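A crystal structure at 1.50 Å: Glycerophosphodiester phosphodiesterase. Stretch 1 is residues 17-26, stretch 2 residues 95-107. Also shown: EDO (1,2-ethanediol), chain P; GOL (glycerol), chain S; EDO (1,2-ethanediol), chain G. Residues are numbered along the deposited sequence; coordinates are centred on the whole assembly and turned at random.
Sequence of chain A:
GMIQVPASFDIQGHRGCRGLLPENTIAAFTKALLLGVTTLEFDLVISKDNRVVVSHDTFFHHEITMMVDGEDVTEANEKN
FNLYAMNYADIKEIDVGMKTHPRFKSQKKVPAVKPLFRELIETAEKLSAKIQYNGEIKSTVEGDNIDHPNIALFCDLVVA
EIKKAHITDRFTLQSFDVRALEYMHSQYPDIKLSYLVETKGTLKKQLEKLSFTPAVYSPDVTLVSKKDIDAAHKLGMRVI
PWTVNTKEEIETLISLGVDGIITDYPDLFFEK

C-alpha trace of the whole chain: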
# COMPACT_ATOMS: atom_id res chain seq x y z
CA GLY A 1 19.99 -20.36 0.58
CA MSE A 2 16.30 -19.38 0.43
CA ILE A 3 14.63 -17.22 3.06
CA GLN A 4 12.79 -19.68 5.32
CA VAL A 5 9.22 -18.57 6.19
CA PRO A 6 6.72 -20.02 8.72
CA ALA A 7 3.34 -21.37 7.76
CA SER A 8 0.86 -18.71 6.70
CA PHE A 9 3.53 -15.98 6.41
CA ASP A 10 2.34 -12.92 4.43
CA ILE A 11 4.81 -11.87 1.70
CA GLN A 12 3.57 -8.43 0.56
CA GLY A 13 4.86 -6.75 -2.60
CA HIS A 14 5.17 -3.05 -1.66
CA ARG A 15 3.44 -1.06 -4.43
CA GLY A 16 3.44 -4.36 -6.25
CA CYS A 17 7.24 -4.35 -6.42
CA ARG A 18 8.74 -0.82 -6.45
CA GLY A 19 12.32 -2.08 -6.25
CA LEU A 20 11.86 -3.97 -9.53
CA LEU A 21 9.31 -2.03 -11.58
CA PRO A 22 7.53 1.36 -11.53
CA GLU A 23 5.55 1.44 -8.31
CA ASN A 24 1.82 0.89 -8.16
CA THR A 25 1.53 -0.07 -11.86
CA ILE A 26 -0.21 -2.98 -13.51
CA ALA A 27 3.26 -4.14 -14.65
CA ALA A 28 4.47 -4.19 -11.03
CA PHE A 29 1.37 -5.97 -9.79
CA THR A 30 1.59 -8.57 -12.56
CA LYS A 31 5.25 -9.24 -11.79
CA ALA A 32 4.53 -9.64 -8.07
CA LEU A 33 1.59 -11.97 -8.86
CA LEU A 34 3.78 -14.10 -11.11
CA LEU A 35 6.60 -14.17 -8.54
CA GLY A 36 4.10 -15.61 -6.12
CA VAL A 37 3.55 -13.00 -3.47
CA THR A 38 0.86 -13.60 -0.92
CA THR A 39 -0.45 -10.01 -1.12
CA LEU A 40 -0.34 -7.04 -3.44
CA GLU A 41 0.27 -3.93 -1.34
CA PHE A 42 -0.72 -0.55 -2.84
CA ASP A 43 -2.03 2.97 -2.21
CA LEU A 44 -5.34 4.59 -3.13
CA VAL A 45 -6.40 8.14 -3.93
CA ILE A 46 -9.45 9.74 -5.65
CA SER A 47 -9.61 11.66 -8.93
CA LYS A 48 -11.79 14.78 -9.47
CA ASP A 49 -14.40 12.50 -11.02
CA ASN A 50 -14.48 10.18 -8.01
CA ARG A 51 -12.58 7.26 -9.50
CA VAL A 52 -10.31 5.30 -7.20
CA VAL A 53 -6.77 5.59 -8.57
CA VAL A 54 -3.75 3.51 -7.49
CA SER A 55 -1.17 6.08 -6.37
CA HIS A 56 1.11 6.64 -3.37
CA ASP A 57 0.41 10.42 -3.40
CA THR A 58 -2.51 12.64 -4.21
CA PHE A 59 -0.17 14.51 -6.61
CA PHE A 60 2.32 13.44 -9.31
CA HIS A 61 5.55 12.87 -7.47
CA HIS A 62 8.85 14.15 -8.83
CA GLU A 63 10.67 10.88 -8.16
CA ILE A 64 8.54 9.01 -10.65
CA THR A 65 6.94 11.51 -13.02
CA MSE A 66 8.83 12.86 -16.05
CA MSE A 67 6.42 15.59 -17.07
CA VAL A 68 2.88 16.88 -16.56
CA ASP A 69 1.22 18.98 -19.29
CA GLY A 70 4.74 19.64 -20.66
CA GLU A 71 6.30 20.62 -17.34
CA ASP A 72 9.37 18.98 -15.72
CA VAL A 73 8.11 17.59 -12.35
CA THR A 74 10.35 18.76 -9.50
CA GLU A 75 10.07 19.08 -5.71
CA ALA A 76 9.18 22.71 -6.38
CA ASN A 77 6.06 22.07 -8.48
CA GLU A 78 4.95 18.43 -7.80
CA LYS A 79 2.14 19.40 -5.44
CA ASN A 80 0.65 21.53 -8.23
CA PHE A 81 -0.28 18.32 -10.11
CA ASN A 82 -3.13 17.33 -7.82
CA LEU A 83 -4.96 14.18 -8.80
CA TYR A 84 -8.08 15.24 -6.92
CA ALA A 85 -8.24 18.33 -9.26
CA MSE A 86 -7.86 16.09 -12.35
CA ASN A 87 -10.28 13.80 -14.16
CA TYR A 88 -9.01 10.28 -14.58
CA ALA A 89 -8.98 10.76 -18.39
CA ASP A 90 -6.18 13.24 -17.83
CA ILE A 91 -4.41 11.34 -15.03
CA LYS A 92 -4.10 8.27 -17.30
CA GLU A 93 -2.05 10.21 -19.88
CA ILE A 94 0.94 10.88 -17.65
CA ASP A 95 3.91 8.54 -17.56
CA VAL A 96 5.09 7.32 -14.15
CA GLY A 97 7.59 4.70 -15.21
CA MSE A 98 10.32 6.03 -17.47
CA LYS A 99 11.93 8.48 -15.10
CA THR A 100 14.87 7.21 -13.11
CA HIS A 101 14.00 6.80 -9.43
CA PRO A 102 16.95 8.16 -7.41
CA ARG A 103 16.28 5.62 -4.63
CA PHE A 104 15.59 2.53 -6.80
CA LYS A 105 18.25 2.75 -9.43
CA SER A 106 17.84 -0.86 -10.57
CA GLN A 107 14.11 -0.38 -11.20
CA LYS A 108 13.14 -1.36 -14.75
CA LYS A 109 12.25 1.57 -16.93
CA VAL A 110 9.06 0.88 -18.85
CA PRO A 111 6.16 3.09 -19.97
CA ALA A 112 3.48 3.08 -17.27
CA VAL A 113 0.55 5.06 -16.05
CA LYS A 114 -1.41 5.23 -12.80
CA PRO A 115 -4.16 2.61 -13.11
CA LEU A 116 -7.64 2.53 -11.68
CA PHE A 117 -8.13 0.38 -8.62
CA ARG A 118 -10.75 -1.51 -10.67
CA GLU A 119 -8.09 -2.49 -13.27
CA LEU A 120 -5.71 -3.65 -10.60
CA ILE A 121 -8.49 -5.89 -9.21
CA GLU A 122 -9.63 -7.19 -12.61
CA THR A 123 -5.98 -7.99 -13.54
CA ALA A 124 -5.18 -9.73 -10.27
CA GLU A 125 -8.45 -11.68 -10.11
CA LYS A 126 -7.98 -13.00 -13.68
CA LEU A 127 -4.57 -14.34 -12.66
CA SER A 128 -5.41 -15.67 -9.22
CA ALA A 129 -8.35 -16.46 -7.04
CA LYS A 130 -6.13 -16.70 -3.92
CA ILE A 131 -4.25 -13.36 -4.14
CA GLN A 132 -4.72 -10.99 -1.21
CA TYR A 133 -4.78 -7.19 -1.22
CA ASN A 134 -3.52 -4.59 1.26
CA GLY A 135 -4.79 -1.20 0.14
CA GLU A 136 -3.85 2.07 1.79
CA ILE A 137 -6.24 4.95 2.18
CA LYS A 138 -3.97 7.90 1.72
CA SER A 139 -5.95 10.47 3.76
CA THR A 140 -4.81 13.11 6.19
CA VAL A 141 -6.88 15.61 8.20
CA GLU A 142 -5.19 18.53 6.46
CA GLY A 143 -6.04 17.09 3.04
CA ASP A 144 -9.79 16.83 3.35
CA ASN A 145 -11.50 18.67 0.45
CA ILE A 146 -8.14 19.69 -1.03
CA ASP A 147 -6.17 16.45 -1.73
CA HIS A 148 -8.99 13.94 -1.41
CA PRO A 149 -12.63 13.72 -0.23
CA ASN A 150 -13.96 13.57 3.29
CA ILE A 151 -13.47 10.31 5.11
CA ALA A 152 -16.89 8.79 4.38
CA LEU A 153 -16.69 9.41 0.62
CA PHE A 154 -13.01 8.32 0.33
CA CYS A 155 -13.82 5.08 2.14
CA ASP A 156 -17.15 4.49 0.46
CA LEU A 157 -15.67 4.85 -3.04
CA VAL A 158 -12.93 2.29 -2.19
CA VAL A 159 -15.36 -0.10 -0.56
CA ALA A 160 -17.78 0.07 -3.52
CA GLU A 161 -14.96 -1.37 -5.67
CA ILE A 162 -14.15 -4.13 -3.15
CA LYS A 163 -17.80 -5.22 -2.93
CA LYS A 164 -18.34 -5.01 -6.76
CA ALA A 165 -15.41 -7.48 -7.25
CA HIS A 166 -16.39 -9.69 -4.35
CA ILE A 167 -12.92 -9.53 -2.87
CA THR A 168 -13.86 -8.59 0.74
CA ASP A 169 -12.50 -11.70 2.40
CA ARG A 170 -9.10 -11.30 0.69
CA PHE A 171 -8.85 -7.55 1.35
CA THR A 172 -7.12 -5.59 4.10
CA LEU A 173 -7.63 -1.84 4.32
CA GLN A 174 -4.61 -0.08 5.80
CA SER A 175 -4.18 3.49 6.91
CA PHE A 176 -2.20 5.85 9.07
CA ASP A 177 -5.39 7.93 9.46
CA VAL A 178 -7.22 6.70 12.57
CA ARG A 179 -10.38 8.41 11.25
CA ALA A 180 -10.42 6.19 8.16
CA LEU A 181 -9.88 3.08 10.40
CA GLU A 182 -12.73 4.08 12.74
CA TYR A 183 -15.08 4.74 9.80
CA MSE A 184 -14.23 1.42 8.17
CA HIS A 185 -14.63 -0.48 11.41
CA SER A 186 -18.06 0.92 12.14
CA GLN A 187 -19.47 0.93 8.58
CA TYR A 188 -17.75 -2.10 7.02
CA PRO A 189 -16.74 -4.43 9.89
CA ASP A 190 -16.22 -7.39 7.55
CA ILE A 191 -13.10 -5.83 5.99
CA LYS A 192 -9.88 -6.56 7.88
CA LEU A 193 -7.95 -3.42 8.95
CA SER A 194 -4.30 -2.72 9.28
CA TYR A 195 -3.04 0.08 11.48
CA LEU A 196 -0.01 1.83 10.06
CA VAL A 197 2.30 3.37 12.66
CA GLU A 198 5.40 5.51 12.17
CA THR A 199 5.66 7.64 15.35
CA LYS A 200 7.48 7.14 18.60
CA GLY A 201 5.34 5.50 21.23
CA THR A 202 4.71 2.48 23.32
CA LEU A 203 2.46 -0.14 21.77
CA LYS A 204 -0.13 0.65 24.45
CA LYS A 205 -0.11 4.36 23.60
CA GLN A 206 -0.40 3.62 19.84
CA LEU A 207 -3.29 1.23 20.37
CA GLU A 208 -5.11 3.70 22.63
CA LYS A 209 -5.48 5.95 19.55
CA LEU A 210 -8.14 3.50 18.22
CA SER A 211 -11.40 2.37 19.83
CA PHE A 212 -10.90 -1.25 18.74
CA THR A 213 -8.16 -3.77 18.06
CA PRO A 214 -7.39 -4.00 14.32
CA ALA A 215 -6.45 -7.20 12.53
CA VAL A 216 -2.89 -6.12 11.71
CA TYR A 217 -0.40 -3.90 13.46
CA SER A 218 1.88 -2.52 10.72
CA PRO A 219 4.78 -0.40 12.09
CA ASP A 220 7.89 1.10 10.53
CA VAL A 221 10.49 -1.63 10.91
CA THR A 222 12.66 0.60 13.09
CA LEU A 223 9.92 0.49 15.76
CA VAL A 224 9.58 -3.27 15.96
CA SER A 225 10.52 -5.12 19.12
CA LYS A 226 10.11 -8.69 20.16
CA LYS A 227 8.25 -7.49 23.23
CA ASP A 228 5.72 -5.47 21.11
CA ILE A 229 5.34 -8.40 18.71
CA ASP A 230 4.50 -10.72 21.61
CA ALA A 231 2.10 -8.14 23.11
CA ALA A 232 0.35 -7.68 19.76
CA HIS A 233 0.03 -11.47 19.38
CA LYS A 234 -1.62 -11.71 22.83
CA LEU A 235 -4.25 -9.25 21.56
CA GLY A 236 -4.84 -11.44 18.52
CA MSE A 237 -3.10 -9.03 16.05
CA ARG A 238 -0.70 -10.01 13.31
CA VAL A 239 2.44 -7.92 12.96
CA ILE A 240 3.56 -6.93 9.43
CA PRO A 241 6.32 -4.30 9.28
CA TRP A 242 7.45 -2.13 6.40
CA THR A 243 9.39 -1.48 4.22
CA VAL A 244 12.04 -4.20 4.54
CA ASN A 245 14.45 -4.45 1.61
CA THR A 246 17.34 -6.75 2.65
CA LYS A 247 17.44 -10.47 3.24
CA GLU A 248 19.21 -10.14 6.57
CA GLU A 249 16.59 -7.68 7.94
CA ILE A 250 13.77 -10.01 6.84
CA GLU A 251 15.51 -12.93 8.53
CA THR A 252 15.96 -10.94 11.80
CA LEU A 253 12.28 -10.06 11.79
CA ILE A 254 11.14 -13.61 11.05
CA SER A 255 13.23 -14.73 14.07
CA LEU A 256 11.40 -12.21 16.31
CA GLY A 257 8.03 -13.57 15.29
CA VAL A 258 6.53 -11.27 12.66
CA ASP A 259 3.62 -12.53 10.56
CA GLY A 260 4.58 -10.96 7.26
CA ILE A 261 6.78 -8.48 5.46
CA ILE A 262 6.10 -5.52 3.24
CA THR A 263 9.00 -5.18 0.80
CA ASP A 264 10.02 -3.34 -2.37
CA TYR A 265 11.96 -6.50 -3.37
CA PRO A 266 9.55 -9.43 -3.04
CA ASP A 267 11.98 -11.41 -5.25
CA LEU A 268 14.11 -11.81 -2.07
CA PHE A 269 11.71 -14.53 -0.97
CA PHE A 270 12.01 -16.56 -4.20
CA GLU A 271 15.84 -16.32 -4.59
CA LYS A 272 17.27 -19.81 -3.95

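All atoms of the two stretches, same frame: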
# COMPACT_ATOMS: atom_id res chain seq x y z
N CYS A 17 5.83 -4.02 -6.59
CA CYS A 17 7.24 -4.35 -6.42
C CYS A 17 8.10 -3.16 -6.84
O CYS A 17 8.85 -3.22 -7.79
CB CYS A 17 7.68 -5.63 -7.16
SG CYS A 17 7.31 -5.63 -8.91
N ARG A 18 8.01 -2.08 -6.10
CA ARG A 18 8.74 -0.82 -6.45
C ARG A 18 10.23 -0.97 -6.71
O ARG A 18 10.80 -0.26 -7.54
CB ARG A 18 8.52 0.25 -5.37
CG ARG A 18 9.41 1.50 -5.52
CD ARG A 18 9.00 2.57 -4.50
NE ARG A 18 9.19 2.13 -3.12
CZ ARG A 18 9.36 2.93 -2.07
NH1 ARG A 18 9.29 4.24 -2.22
NH2 ARG A 18 9.62 2.40 -0.88
N GLY A 19 10.88 -1.89 -6.00
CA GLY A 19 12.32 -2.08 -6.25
C GLY A 19 12.62 -2.60 -7.65
O GLY A 19 13.74 -2.40 -8.17
N LEU A 20 11.65 -3.29 -8.26
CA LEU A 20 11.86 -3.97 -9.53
C LEU A 20 11.27 -3.24 -10.72
O LEU A 20 11.82 -3.26 -11.83
CB LEU A 20 11.22 -5.35 -9.47
CG LEU A 20 11.67 -6.25 -8.28
CD1 LEU A 20 10.95 -7.63 -8.32
CD2 LEU A 20 13.20 -6.39 -8.19
N LEU A 21 10.11 -2.61 -10.51
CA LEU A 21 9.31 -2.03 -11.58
C LEU A 21 8.64 -0.76 -11.06
O LEU A 21 8.48 -0.62 -9.85
CB LEU A 21 8.25 -3.00 -12.05
CG LEU A 21 8.69 -4.11 -13.04
CD1 LEU A 21 7.59 -5.13 -13.19
CD2 LEU A 21 9.00 -3.45 -14.40
N PRO A 22 8.23 0.14 -11.97
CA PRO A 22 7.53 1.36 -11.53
C PRO A 22 6.42 1.07 -10.52
O PRO A 22 5.58 0.17 -10.71
CB PRO A 22 7.01 1.95 -12.82
CG PRO A 22 8.07 1.54 -13.85
CD PRO A 22 8.37 0.12 -13.44
N GLU A 23 6.47 1.77 -9.40
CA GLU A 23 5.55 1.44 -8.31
C GLU A 23 4.08 1.56 -8.67
O GLU A 23 3.68 2.46 -9.43
CB GLU A 23 5.82 2.41 -7.16
CG GLU A 23 5.44 3.87 -7.38
CD GLU A 23 6.04 4.76 -6.33
OE1 GLU A 23 7.27 4.87 -6.35
OE2 GLU A 23 5.23 5.44 -5.61
N ASN A 24 3.27 0.70 -8.10
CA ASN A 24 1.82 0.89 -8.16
C ASN A 24 1.28 0.87 -9.62
O ASN A 24 0.24 1.45 -9.89
CB ASN A 24 1.40 2.17 -7.42
CG ASN A 24 1.27 1.98 -5.92
OD1 ASN A 24 0.88 0.92 -5.42
ND2 ASN A 24 1.60 3.06 -5.17
N THR A 25 1.94 0.07 -10.46
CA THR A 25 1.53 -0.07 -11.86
C THR A 25 1.08 -1.51 -12.09
O THR A 25 1.47 -2.45 -11.40
CB THR A 25 2.68 0.29 -12.82
OG1 THR A 25 3.77 -0.63 -12.63
CG2 THR A 25 3.12 1.74 -12.62
N ILE A 26 0.27 -1.65 -13.12
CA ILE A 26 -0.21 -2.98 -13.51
C ILE A 26 1.01 -3.87 -13.83
O ILE A 26 1.04 -5.03 -13.43
CB ILE A 26 -1.13 -2.90 -14.73
CG1 ILE A 26 -2.46 -2.21 -14.37
CG2 ILE A 26 -1.39 -4.32 -15.33
CD1 ILE A 26 -3.23 -2.81 -13.23
N ASP A 95 3.02 9.61 -17.86
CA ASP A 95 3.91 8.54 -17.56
C ASP A 95 4.49 8.63 -16.15
O ASP A 95 4.97 9.70 -15.74
CB ASP A 95 5.06 8.53 -18.56
CG ASP A 95 5.99 7.37 -18.33
OD1 ASP A 95 5.72 6.26 -18.91
OD2 ASP A 95 6.94 7.49 -17.55
N VAL A 96 4.45 7.49 -15.45
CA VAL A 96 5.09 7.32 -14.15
C VAL A 96 6.01 6.11 -14.09
O VAL A 96 6.15 5.46 -13.04
CB VAL A 96 4.00 7.27 -13.05
CG1 VAL A 96 3.30 8.66 -12.94
CG2 VAL A 96 3.06 6.11 -13.30
N GLY A 97 6.67 5.81 -15.20
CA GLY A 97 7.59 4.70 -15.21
C GLY A 97 8.97 4.87 -15.84
O GLY A 97 9.92 4.12 -15.56
N MSE A 98 9.07 5.85 -16.73
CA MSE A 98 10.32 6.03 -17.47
C MSE A 98 11.38 6.88 -16.80
O MSE A 98 12.56 6.85 -17.18
CB MSE A 98 10.03 6.65 -18.85
CG MSE A 98 9.30 5.73 -19.76
SE MSE A 98 10.31 4.07 -20.21
CE MSE A 98 11.92 4.88 -21.03
N LYS A 99 10.97 7.70 -15.84
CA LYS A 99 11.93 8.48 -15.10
C LYS A 99 12.73 7.65 -14.12
O LYS A 99 12.20 6.84 -13.38
CB LYS A 99 11.25 9.61 -14.32
CG LYS A 99 12.21 10.63 -13.72
CD LYS A 99 11.42 11.77 -13.11
CE LYS A 99 12.23 12.98 -12.69
NZ LYS A 99 11.32 14.08 -12.26
N THR A 100 14.04 7.87 -14.07
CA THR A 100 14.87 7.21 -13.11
C THR A 100 14.55 7.61 -11.68
O THR A 100 14.49 8.80 -11.38
CB THR A 100 16.36 7.47 -13.38
OG1 THR A 100 16.65 6.97 -14.68
CG2 THR A 100 17.21 6.78 -12.34
N HIS A 101 14.28 6.61 -10.84
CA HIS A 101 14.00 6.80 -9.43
C HIS A 101 15.32 6.83 -8.68
O HIS A 101 16.00 5.81 -8.61
CB HIS A 101 13.09 5.66 -8.90
CG HIS A 101 12.47 5.98 -7.58
ND1 HIS A 101 13.16 6.63 -6.56
CD2 HIS A 101 11.21 5.79 -7.11
CE1 HIS A 101 12.35 6.78 -5.52
NE2 HIS A 101 11.15 6.31 -5.84
N PRO A 102 15.65 7.99 -8.08
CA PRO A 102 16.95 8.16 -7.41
C PRO A 102 17.21 7.12 -6.31
O PRO A 102 18.36 6.78 -6.02
CB PRO A 102 16.88 9.56 -6.80
CG PRO A 102 15.73 10.26 -7.43
CD PRO A 102 14.80 9.19 -7.96
N ARG A 103 16.13 6.58 -5.71
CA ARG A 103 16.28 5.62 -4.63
C ARG A 103 16.11 4.16 -5.00
O ARG A 103 16.34 3.28 -4.16
CB ARG A 103 15.35 6.01 -3.47
CG ARG A 103 15.52 7.47 -3.02
CD ARG A 103 14.77 7.76 -1.75
NE ARG A 103 13.35 7.97 -2.08
CZ ARG A 103 12.32 7.29 -1.60
NH1 ARG A 103 12.48 6.37 -0.67
NH2 ARG A 103 11.11 7.60 -2.01
N PHE A 104 15.76 3.88 -6.28
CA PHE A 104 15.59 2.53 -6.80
C PHE A 104 16.21 2.48 -8.18
O PHE A 104 15.54 2.36 -9.20
CB PHE A 104 14.10 2.12 -6.81
CG PHE A 104 13.51 2.17 -5.44
CD1 PHE A 104 13.71 1.10 -4.57
CD2 PHE A 104 12.89 3.33 -4.96
CE1 PHE A 104 13.26 1.15 -3.29
CE2 PHE A 104 12.48 3.37 -3.65
CZ PHE A 104 12.67 2.27 -2.82
N LYS A 105 17.54 2.56 -8.19
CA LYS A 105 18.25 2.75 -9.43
C LYS A 105 18.21 1.51 -10.31
O LYS A 105 18.37 1.63 -11.52
CB LYS A 105 19.70 3.24 -9.14
CG LYS A 105 19.77 4.70 -8.72
CD LYS A 105 18.98 5.62 -9.65
N SER A 106 17.97 0.34 -9.76
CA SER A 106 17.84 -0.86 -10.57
C SER A 106 16.40 -1.13 -11.06
O SER A 106 16.13 -2.10 -11.76
CB SER A 106 18.43 -2.07 -9.83
OG SER A 106 17.48 -2.70 -8.99
N GLN A 107 15.47 -0.24 -10.69
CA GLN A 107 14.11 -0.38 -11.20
C GLN A 107 14.09 -0.37 -12.72
O GLN A 107 14.73 0.49 -13.34
CB GLN A 107 13.24 0.76 -10.70
CG GLN A 107 11.76 0.58 -10.93
CD GLN A 107 11.03 1.81 -10.53
OE1 GLN A 107 10.92 2.78 -11.30
NE2 GLN A 107 10.54 1.79 -9.28
C1 EDO P . 18.70 0.63 -5.40
O1 EDO P . 18.95 0.18 -6.74
C2 EDO P . 19.47 1.90 -5.06
O2 EDO P . 19.08 3.00 -5.91
C1 GOL S . 7.48 7.43 0.65
O1 GOL S . 7.21 7.14 -0.72
C2 GOL S . 7.77 6.18 1.50
O2 GOL S . 8.16 6.59 2.79
C3 GOL S . 8.86 5.25 0.94
O3 GOL S . 9.68 5.88 -0.02
C1 EDO G . 3.53 11.26 -20.96
O1 EDO G . 3.58 11.94 -19.69
C2 EDO G . 3.67 12.18 -22.17
O2 EDO G . 3.22 11.55 -23.40
O HOH W 1 8.76 6.05 -4.49
O HOH W 2 15.91 -0.94 -7.38
O HOH W 3 14.48 -4.73 -11.81
O HOH W 4 4.64 4.82 -10.61
O HOH W 5 8.46 3.78 -8.60

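Two irregular loops can pack firmly with very little direct polar pairing, and here a single hydrogen bond, a cation-bearing side chain laid on an aromatic ring and a set of bridging waters hold the contact together. The direct bond runs from Gln-107 NE2 to Arg-18 O, at 2.7 Å and nearly straight (172°). The extended Gln-107 side chain (chi1 and chi2 both t) brings its amide to the first loop, where NE2 also donates to water 5. That water in turn accepts from Glu-23 N and donates to Glu-23 OE1, so one amide group serves two parts of the first loop, Arg-18 O directly and Glu-23 through the water. Proximity alone is not bonding, however: Gln-107 NE2 lies 3.2 Å from Leu-21 O, but the angle is poor.

Arg-18 supplies the second element. Its side chain runs over one face of the Phe-104 ring, with CG 4.0 Å from the ring centroid and only 12° off the normal, while Phe-104 CZ sits 3.5 Å from Arg-18 CZ, over a face of the guanidinium. Gly-19, lacking a side chain, brings its CA to 3.9 Å from Phe-104 CD1. Beyond the ring, Arg-18 NH1 and Arg-103 NH2 come within 3.8 Å despite their like charges; both arginines donate to O3 of a glycerol, probably from the crystallisation liquor.

Water completes the polar network. Water 1 accepts from Arg-18 NH1, donates to Glu-23 OE1 and bonds His-101 NE2, linking three side chains that do not hydrogen-bond one another directly. Waters 3 and 4 each donate to a carbonyl on both loops, joining Leu-20 O to Ser-106 O and Glu-23 O to Val-96 O. Near the latter bridge the packing is close: Pro-22 CG lies 3.5 Å from Gly-97 CA, and a CB on that glycine would come within about 3.1 Å of the same CG.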